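DNA-3-methyladenine glycosidase (Bacillus halodurans, PDB 2H56) is a helical protein of the HhH-GPD superfamily of base excision DNA repair proteins. Local coordinates at residues Val23-Ala28 and Ala199-Val204; Ser31-Phe36 and Trp178-Gly183; Glu38-Val43 and Cys206-Lys211. One frame throughout, in Å; residues are numbered along the deposited sequence.

Contact 1: residues Val23-Ala28 and Ala199-Val204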
loop_
_atom_site.group_PDB
_atom_site.type_symbol
_atom_site.label_atom_id
_atom_site.label_comp_id
_atom_site.label_asym_id
_atom_site.label_seq_id
_atom_site.Cartn_x
_atom_site.Cartn_y
_atom_site.Cartn_z
ATOM N N VAL A 23 18.111 3.611 -0.326
ATOM C CA VAL A 23 18.067 4.349 0.909
ATOM C C VAL A 23 19.061 5.502 0.788
ATOM O O VAL A 23 18.771 6.620 1.229
ATOM C CB VAL A 23 18.307 3.446 2.142
ATOM C CG1 VAL A 23 18.697 4.285 3.349
ATOM C CG2 VAL A 23 17.058 2.685 2.445
ATOM N N LYS A 24 20.201 5.240 0.150
ATOM C CA LYS A 24 21.223 6.267 -0.011
ATOM C C LYS A 24 20.685 7.408 -0.853
ATOM O O LYS A 24 20.943 8.569 -0.565
ATOM C CB LYS A 24 22.517 5.711 -0.632
ATOM C CG LYS A 24 23.253 4.661 0.237
ATOM C CD LYS A 24 24.495 5.165 0.950
ATOM C CE LYS A 24 25.494 3.998 1.259
ATOM N NZ LYS A 24 26.817 4.410 1.867
ATOM N N THR A 25 19.887 7.078 -1.856
ATOM C CA THR A 25 19.274 8.091 -2.692
ATOM C C THR A 25 18.279 8.935 -1.922
ATOM O O THR A 25 18.354 10.168 -1.985
ATOM C CB THR A 25 18.611 7.481 -3.890
ATOM O OG1 THR A 25 19.634 7.004 -4.755
ATOM C CG2 THR A 25 17.779 8.513 -4.625
ATOM N N ILE A 26 17.391 8.297 -1.166
ATOM C CA ILE A 26 16.331 9.040 -0.472
ATOM C C ILE A 26 16.868 9.915 0.638
ATOM O O ILE A 26 16.259 10.907 0.978
ATOM C CB ILE A 26 15.213 8.136 0.094
ATOM C CG1 ILE A 26 15.734 7.195 1.175
ATOM C CG2 ILE A 26 14.544 7.336 -1.021
ATOM C CD1 ILE A 26 14.613 6.667 2.071
ATOM N N VAL A 27 18.024 9.578 1.190
ATOM C CA VAL A 27 18.591 10.418 2.242
ATOM C C VAL A 27 19.591 11.411 1.724
ATOM O O VAL A 27 20.003 12.269 2.479
ATOM C CB VAL A 27 19.267 9.608 3.377
ATOM C CG1 VAL A 27 18.281 8.570 3.917
ATOM C CG2 VAL A 27 20.561 8.971 2.893
ATOM N N ALA A 28 19.976 11.341 0.450
ATOM C CA ALA A 28 21.037 12.261 -0.063
ATOM C C ALA A 28 20.795 13.739 0.266
ATOM O O ALA A 28 21.701 14.458 0.629
ATOM C CB ALA A 28 21.218 12.091 -1.548
ATOM N N ALA A 199 12.455 11.197 -4.782
ATOM C CA ALA A 199 12.365 10.576 -6.109
ATOM C C ALA A 199 13.697 9.942 -6.504
ATOM O O ALA A 199 14.757 10.428 -6.138
ATOM C CB ALA A 199 11.929 11.546 -7.154
ATOM N N PRO A 200 13.630 8.809 -7.209
ATOM C CA PRO A 200 12.396 8.073 -7.559
ATOM C C PRO A 200 12.108 6.878 -6.603
ATOM O O PRO A 200 11.638 5.831 -7.049
ATOM C CB PRO A 200 12.730 7.579 -8.974
ATOM C CG PRO A 200 14.175 7.262 -8.869
ATOM C CD PRO A 200 14.796 8.137 -7.791
ATOM N N TYR A 201 12.412 7.009 -5.319
ATOM C CA TYR A 201 12.224 5.893 -4.409
ATOM C C TYR A 201 11.331 6.238 -3.258
ATOM O O TYR A 201 11.529 5.780 -2.133
ATOM C CB TYR A 201 13.563 5.415 -3.900
ATOM C CG TYR A 201 14.435 4.901 -4.985
ATOM C CD1 TYR A 201 13.988 3.884 -5.829
ATOM C CD2 TYR A 201 15.721 5.389 -5.168
ATOM C CE1 TYR A 201 14.804 3.372 -6.836
ATOM C CE2 TYR A 201 16.549 4.885 -6.174
ATOM C CZ TYR A 201 16.071 3.882 -7.008
ATOM O OH TYR A 201 16.838 3.379 -8.014
ATOM N N GLU A 202 10.298 7.001 -3.553
ATOM C CA GLU A 202 9.377 7.460 -2.534
ATOM C C GLU A 202 8.775 6.356 -1.657
ATOM O O GLU A 202 8.580 6.547 -0.454
ATOM C CB GLU A 202 8.242 8.284 -3.185
ATOM C CG GLU A 202 8.696 9.640 -3.824
ATOM C CD GLU A 202 9.025 9.539 -5.332
ATOM O OE1 GLU A 202 9.107 8.414 -5.877
ATOM O OE2 GLU A 202 9.180 10.600 -5.983
ATOM N N THR A 203 8.457 5.211 -2.252
ATOM C CA THR A 203 7.888 4.127 -1.482
ATOM C C THR A 203 8.827 3.741 -0.348
ATOM O O THR A 203 8.358 3.440 0.756
ATOM C CB THR A 203 7.606 2.876 -2.345
ATOM O OG1 THR A 203 6.748 3.196 -3.455
ATOM C CG2 THR A 203 6.932 1.798 -1.516
ATOM N N VAL A 204 10.143 3.756 -0.594
ATOM C CA VAL A 204 11.087 3.359 0.452
ATOM C C VAL A 204 11.029 4.344 1.660
ATOM O O VAL A 204 10.967 3.924 2.829
ATOM C CB VAL A 204 12.533 3.198 -0.078
ATOM C CG1 VAL A 204 13.443 2.773 1.045
ATOM C CG2 VAL A 204 12.621 2.156 -1.238
#
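Helix 21-27 meets the start of helix 202-219 along a row of aliphatic branches, and the 265 Å² of surface buried between Val23-Ala28 and Ala199-Val204 includes no hydrogen bond across the contact. The closest approach is made by the CG2 methyl of Ile26. It drops into the bend where the chain enters the second helix, lying 3.6 Å from Tyr201 CB, with Tyr201 O equally near. Ile26 holds CG1 in the crowded position between its backbone N and carbonyl carbon (chi1 64°), which leaves CG2 beside the backbone N; with chi2 extended, Ile26 CD1 lies 4.2 Å from Val204 CG1. Val204 points that same CG1, anti to its backbone N, between two knobs of the first helix, for Val23 CG2 approaches Val204 CG1 at 3.9 Å. At the other end of the row, Thr25 crosses Tyr201 at about a right angle. Thr25 CB lies in the plane of the ring at its edge, and Thr25 CG2 comes within 3.8 Å of Tyr201 CD2, so the tyrosine offers its rim to the threonine. The cis-proline Pro200 supplies a cover of its own: Pro200 CD sits 3.9 Å above one face of the Tyr201 ring, displaced toward the rim. Tyr201 is the N-cap residue by position, and its carbonyl O accepts the backbone N-H of Val204 in the first turn of the helix. Thr25 OG1 is hydrogen-bonded within its own helix region, to Pro21 O, while Ile26 also touches Leu33 and Ile37 of helix 31-40. The contact is thus mainly one of shape and apolar packing, with no hydrogen bond between the two segments.

Contact 2: residues Ser31-Phe36 and Trp178-Gly183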
loop_
_atom_site.group_PDB
_atom_site.type_symbol
_atom_site.label_atom_id
_atom_site.label_comp_id
_atom_site.label_asym_id
_atom_site.label_seq_id
_atom_site.Cartn_x
_atom_site.Cartn_y
_atom_site.Cartn_z
ATOM N N SER A 31 18.964 15.110 5.693
ATOM C CA SER A 31 19.705 14.588 6.839
ATOM C C SER A 31 18.869 14.154 8.026
ATOM O O SER A 31 19.338 13.397 8.861
ATOM C CB SER A 31 20.712 15.613 7.321
ATOM O OG SER A 31 21.803 15.593 6.450
ATOM N N ARG A 32 17.666 14.685 8.140
ATOM C CA ARG A 32 16.759 14.280 9.197
ATOM C C ARG A 32 16.374 12.847 8.953
ATOM O O ARG A 32 16.350 12.039 9.879
ATOM C CB ARG A 32 15.487 15.139 9.212
ATOM C CG ARG A 32 15.724 16.557 9.614
ATOM C CD ARG A 32 14.445 17.393 9.678
ATOM N NE ARG A 32 13.744 17.119 10.927
ATOM C CZ ARG A 32 13.672 17.942 11.963
ATOM N NH1 ARG A 32 14.242 19.134 11.937
ATOM N NH2 ARG A 32 13.005 17.561 13.038
ATOM N N LEU A 33 16.058 12.546 7.698
ATOM C CA LEU A 33 15.711 11.178 7.311
ATOM C C LEU A 33 16.909 10.259 7.519
ATOM O O LEU A 33 16.760 9.135 8.002
ATOM C CB LEU A 33 15.191 11.124 5.870
ATOM C CG LEU A 33 14.625 9.784 5.387
ATOM C CD1 LEU A 33 13.487 9.364 6.295
ATOM C CD2 LEU A 33 14.214 9.835 3.883
ATOM N N PHE A 34 18.100 10.760 7.216
ATOM C CA PHE A 34 19.303 9.990 7.447
ATOM C C PHE A 34 19.507 9.642 8.926
ATOM O O PHE A 34 19.834 8.494 9.252
ATOM C CB PHE A 34 20.525 10.759 6.944
ATOM C CG PHE A 34 21.833 10.061 7.228
ATOM C CD1 PHE A 34 22.338 9.126 6.354
ATOM C CD2 PHE A 34 22.518 10.300 8.396
ATOM C CE1 PHE A 34 23.526 8.482 6.626
ATOM C CE2 PHE A 34 23.694 9.647 8.671
ATOM C CZ PHE A 34 24.196 8.741 7.780
ATOM N N GLN A 35 19.395 10.652 9.798
ATOM C CA GLN A 35 19.509 10.466 11.252
ATOM C C GLN A 35 18.507 9.398 11.745
ATOM O O GLN A 35 18.832 8.557 12.584
ATOM C CB GLN A 35 19.305 11.800 11.994
ATOM C CG GLN A 35 20.508 12.735 11.926
ATOM C CD GLN A 35 20.317 14.056 12.668
ATOM O OE1 GLN A 35 20.827 14.229 13.773
ATOM N NE2 GLN A 35 19.593 14.999 12.059
ATOM N N PHE A 36 17.305 9.418 11.185
ATOM C CA PHE A 36 16.272 8.476 11.588
ATOM C C PHE A 36 16.570 7.058 11.129
ATOM O O PHE A 36 16.438 6.112 11.917
ATOM C CB PHE A 36 14.914 8.878 11.025
ATOM C CG PHE A 36 13.825 7.913 11.371
ATOM C CD1 PHE A 36 13.526 7.649 12.693
ATOM C CD2 PHE A 36 13.124 7.245 10.388
ATOM C CE1 PHE A 36 12.538 6.744 13.029
ATOM C CE2 PHE A 36 12.127 6.330 10.724
ATOM C CZ PHE A 36 11.836 6.093 12.044
ATOM N N TRP A 178 6.019 13.854 12.725
ATOM C CA TRP A 178 6.951 13.403 13.752
ATOM C C TRP A 178 8.367 13.721 13.315
ATOM O O TRP A 178 9.146 14.290 14.058
ATOM C CB TRP A 178 6.775 11.895 13.956
ATOM C CG TRP A 178 7.521 11.308 15.075
ATOM C CD1 TRP A 178 7.081 11.138 16.359
ATOM C CD2 TRP A 178 8.830 10.762 15.022
ATOM N NE1 TRP A 178 8.052 10.531 17.110
ATOM C CE2 TRP A 178 9.137 10.288 16.308
ATOM C CE3 TRP A 178 9.784 10.640 14.018
ATOM C CZ2 TRP A 178 10.353 9.695 16.606
ATOM C CZ3 TRP A 178 10.986 10.067 14.324
ATOM C CH2 TRP A 178 11.261 9.598 15.603
ATOM N N LEU A 179 8.662 13.387 12.072
ATOM C CA LEU A 179 10.003 13.506 11.525
ATOM C C LEU A 179 10.391 14.931 11.036
ATOM O O LEU A 179 11.558 15.254 10.975
ATOM C CB LEU A 179 10.119 12.490 10.382
ATOM C CG LEU A 179 11.491 12.131 9.809
ATOM C CD1 LEU A 179 12.345 11.423 10.849
ATOM C CD2 LEU A 179 11.258 11.257 8.608
ATOM N N TYR A 180 9.418 15.770 10.693
ATOM C CA TYR A 180 9.691 17.091 10.109
ATOM C C TYR A 180 8.966 18.251 10.809
ATOM O O TYR A 180 9.313 19.406 10.607
ATOM C CB TYR A 180 9.319 17.095 8.618
ATOM C CG TYR A 180 10.099 16.103 7.783
ATOM C CD1 TYR A 180 11.418 16.348 7.395
ATOM C CD2 TYR A 180 9.508 14.915 7.365
ATOM C CE1 TYR A 180 12.128 15.406 6.612
ATOM C CE2 TYR A 180 10.199 13.989 6.591
ATOM C CZ TYR A 180 11.503 14.228 6.223
ATOM O OH TYR A 180 12.136 13.256 5.474
ATOM N N GLY A 181 7.921 17.960 11.571
ATOM C CA GLY A 181 7.369 18.934 12.497
ATOM C C GLY A 181 8.058 18.626 13.804
ATOM O O GLY A 181 9.130 18.013 13.831
ATOM N N ASN A 182 7.473 19.013 14.907
ATOM C CA ASN A 182 7.998 18.480 16.125
ATOM C C ASN A 182 6.870 17.690 16.732
ATOM O O ASN A 182 6.512 17.866 17.893
ATOM C CB ASN A 182 8.520 19.594 17.028
ATOM C CG ASN A 182 9.456 19.083 18.093
ATOM O OD1 ASN A 182 10.060 18.017 17.953
ATOM N ND2 ASN A 182 9.585 19.837 19.163
ATOM N N GLY A 183 6.312 16.807 15.913
ATOM C CA GLY A 183 5.054 16.147 16.224
ATOM C C GLY A 183 3.860 17.060 16.012
ATOM O O GLY A 183 2.776 16.773 16.495
#
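Arg32 leaves helix 31-40 toward the C-terminal end of helix 170-180, and its chain can be traced atom by atom. From CB the chain sets out with CG anti to the carbonyl carbon and runs extended to the delta carbon; Arg32 CD passes 3.9 Å from Tyr180 CD1 as the two side chains slide past each other in opposite directions. A bend at chi3 (80°) then turns the epsilon nitrogen onto the last turn of the partner helix, where Arg32 NE donates a hydrogen bond to Leu179 O at 2.9 Å. The bond is moderately bent, 147° at the hydrogen, and the donor lies in the carbonyl plane. Beyond CZ, Arg32 NH2 stands 3.4 Å from Leu179 O and forms a salt bridge with Glu224, a second partner on helix 223-226. Beneath this polar tip the contact is apolar. Leu179 spreads its two methyls between neighbours: Leu179 CD1 rests 3.6 Å from Phe36 CB, and Leu179 CD2 lies 3.7 Å from Leu33 CD1. Trp178 turns the edge of its six-membered ring to the face of Phe36 in an offset edge-to-face pair, centroids 5.5 Å apart and planes at 66°, while its NE1 is bound to Tyr220 O. Tyr180 extends toward the first helix until Tyr180 OH, hydrogen-bonded to Asp30, lies 3.7 Å from Leu33 CB. Gly181 is where the chain leaves helical angles, so the arginine approaches a helix terminus. Its positive charge would be expected to suit the partial negative charge gathered there, and with Glu224 at NH2 the guanidinium probably remains charged, joining three helices beside the packing of Leu33, Phe36, Trp178 and Leu179.

Contact 3: residues Glu38-Val43 and Cys206-Lys211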
loop_
_atom_site.group_PDB
_atom_site.type_symbol
_atom_site.label_atom_id
_atom_site.label_comp_id
_atom_site.label_asym_id
_atom_site.label_seq_id
_atom_site.Cartn_x
_atom_site.Cartn_y
_atom_site.Cartn_z
ATOM N N GLU A 38 19.416 5.688 10.318
ATOM C CA GLU A 38 20.532 5.024 10.995
ATOM C C GLU A 38 20.084 4.391 12.345
ATOM O O GLU A 38 20.554 3.323 12.696
ATOM C CB GLU A 38 21.792 5.915 11.092
ATOM C CG GLU A 38 22.688 5.888 9.778
ATOM N N ILE A 39 19.133 5.000 13.049
ATOM C CA ILE A 39 18.570 4.393 14.240
ATOM C C ILE A 39 17.535 3.276 13.913
ATOM O O ILE A 39 17.530 2.206 14.538
ATOM C CB ILE A 39 17.947 5.463 15.176
ATOM C CG1 ILE A 39 19.030 6.360 15.802
ATOM C CG2 ILE A 39 17.131 4.796 16.287
ATOM N N ALA A 40 16.669 3.500 12.935
ATOM C CA ALA A 40 15.569 2.544 12.676
ATOM C C ALA A 40 16.010 1.264 11.993
ATOM O O ALA A 40 15.334 0.276 12.096
ATOM C CB ALA A 40 14.450 3.189 11.852
ATOM N N GLY A 41 17.104 1.264 11.253
ATOM C CA GLY A 41 17.541 0.028 10.587
ATOM C C GLY A 41 16.788 -0.269 9.296
ATOM O O GLY A 41 16.306 0.635 8.621
ATOM N N GLU A 42 16.690 -1.547 8.943
ATOM C CA GLU A 42 16.130 -1.908 7.654
ATOM C C GLU A 42 14.627 -1.859 7.679
ATOM O O GLU A 42 14.006 -2.017 8.724
ATOM C CB GLU A 42 16.591 -3.285 7.215
ATOM C CG GLU A 42 15.991 -4.446 7.974
ATOM C CD GLU A 42 16.712 -5.776 7.696
ATOM O OE1 GLU A 42 17.909 -5.747 7.249
ATOM O OE2 GLU A 42 16.082 -6.843 7.941
ATOM N N VAL A 43 14.059 -1.631 6.504
ATOM C CA VAL A 43 12.645 -1.812 6.278
ATOM C C VAL A 43 12.425 -2.901 5.254
ATOM O O VAL A 43 13.351 -3.301 4.539
ATOM C CB VAL A 43 12.006 -0.543 5.727
ATOM C CG1 VAL A 43 11.934 0.503 6.813
ATOM C CG2 VAL A 43 12.761 -0.057 4.480
ATOM N N CYS A 206 8.451 5.997 2.473
ATOM C CA CYS A 206 7.158 5.772 3.093
ATOM C C CYS A 206 7.201 4.631 4.091
ATOM O O CYS A 206 6.518 4.669 5.109
ATOM C CB CYS A 206 6.091 5.513 2.028
ATOM S SG CYS A 206 5.649 6.992 1.077
ATOM N N LEU A 207 7.988 3.605 3.794
ATOM C CA LEU A 207 8.187 2.538 4.745
ATOM C C LEU A 207 8.784 3.116 6.048
ATOM O O LEU A 207 8.374 2.748 7.141
ATOM C CB LEU A 207 9.104 1.467 4.163
ATOM C CG LEU A 207 8.578 0.721 2.942
ATOM C CD1 LEU A 207 9.644 -0.234 2.404
ATOM C CD2 LEU A 207 7.310 -0.002 3.304
ATOM N N TYR A 208 9.728 4.035 5.946
ATOM C CA TYR A 208 10.324 4.617 7.157
ATOM C C TYR A 208 9.359 5.549 7.861
ATOM O O TYR A 208 9.325 5.621 9.093
ATOM C CB TYR A 208 11.630 5.333 6.835
ATOM C CG TYR A 208 12.764 4.362 6.608
ATOM C CD1 TYR A 208 13.355 3.709 7.687
ATOM C CD2 TYR A 208 13.230 4.079 5.329
ATOM C CE1 TYR A 208 14.367 2.822 7.519
ATOM C CE2 TYR A 208 14.273 3.166 5.142
ATOM C CZ TYR A 208 14.828 2.545 6.247
ATOM O OH TYR A 208 15.833 1.644 6.093
ATOM N N LEU A 209 8.553 6.258 7.086
ATOM C CA LEU A 209 7.559 7.117 7.691
ATOM C C LEU A 209 6.621 6.266 8.530
ATOM O O LEU A 209 6.313 6.611 9.692
ATOM C CB LEU A 209 6.815 7.945 6.629
ATOM C CG LEU A 209 7.621 9.104 5.994
ATOM C CD1 LEU A 209 6.729 10.074 5.242
ATOM C CD2 LEU A 209 8.357 9.880 7.048
ATOM N N TRP A 210 6.190 5.135 7.963
ATOM C CA TRP A 210 5.298 4.231 8.688
ATOM C C TRP A 210 5.938 3.729 9.965
ATOM O O TRP A 210 5.270 3.607 10.994
ATOM C CB TRP A 210 4.866 3.052 7.827
ATOM C CG TRP A 210 3.669 3.345 7.056
ATOM C CD1 TRP A 210 2.535 3.900 7.522
ATOM C CD2 TRP A 210 3.462 3.121 5.665
ATOM N NE1 TRP A 210 1.631 4.054 6.517
ATOM C CE2 TRP A 210 2.174 3.580 5.360
ATOM C CE3 TRP A 210 4.247 2.589 4.641
ATOM C CZ2 TRP A 210 1.633 3.505 4.075
ATOM C CZ3 TRP A 210 3.727 2.528 3.361
ATOM C CH2 TRP A 210 2.423 2.972 3.090
ATOM N N LYS A 211 7.236 3.443 9.885
ATOM C CA LYS A 211 7.998 2.974 11.030
ATOM C C LYS A 211 8.015 4.080 12.101
ATOM O O LYS A 211 7.734 3.830 13.289
ATOM C CB LYS A 211 9.398 2.582 10.588
ATOM C CG LYS A 211 9.906 1.318 11.228
ATOM C CD LYS A 211 11.067 0.727 10.437
ATOM C CE LYS A 211 11.732 -0.416 11.191
ATOM N NZ LYS A 211 10.923 -1.668 11.156
#
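Val43 and Tyr208 form the dense half of this contact. CG1 of Val43 stands almost centrally over one face of the Tyr208 ring, 3.5 Å from its centroid and only 15° off the normal, a CH-pi contact by position and direction. The other methyl occupies the crowded position between backbone N and carbonyl carbon; Val43 CG2 is 3.7 Å from Leu207 CD1 and also touches Tyr208 CE2, so the valine packs on two successive residues of helix 202-219. Tyr208 takes chi1 -76°, with CG anti to its carbonyl carbon, and thereby reaches past the valine to the turn that ends helix 31-40. There Tyr208 OH donates a hydrogen bond to Gly41 O at 2.8 Å; the acceptor lies in the ring plane at the edge, and the donor lies in the carbonyl plane. Gly41 has a positive phi of 80°, at which a CB would be pressed against the preceding carbonyl O, and this turn brings the carbonyl to the phenol. Ala40 CB comes more distantly to the ring edge, 4.3 Å from Tyr208 CD1. The looser side belongs to Lys211. Lys211 CD packs 3.7 Å from Val43 CG1, and the chain runs extended to Lys211 CE, near the backbone oxygens of Ala40 and Glu42 and 3.8 Å from Ala40 O. The bend at chi4 then turns the amine, leaving Lys211 NZ 3.9 Å from Glu42 O, while Glu42 itself is solvent-exposed and turns its CB away. Backbone hydrogen bonding between Val43 and Phe16 ties the turn to the two-stranded sheet. One directed bond and one methyl over an aromatic face thus fix the helix-to-strand turn against helix 202-219, whereas the lysine adds aliphatic packing but no hydrogen bond between the two segments.

How the contacts relate
Helix 31-40 and helix 202-219 are the shared elements: contacts 2 and 3 both use the first, contacts 1 and 3 the second, and helix 21-27 directly precedes helix 31-40. All three are partly buried, on one side of the chain's centre. The centre of contact 3 is about 15 Å from the centre of the chain, that of contact 2, the farthest, about 22 Å. Their interiors meet: Ile26 CD1 packs 3.7 Å from Leu33 CD2, and Val23 CG2 lies 3.9 Å from Tyr208 CE2. Chemistry separates them, since contact 1 has no hydrogen bond, whereas contacts 2 and 3 each add one to a carbonyl near a helix end, from an arginine and a tyrosine hydroxyl respectively.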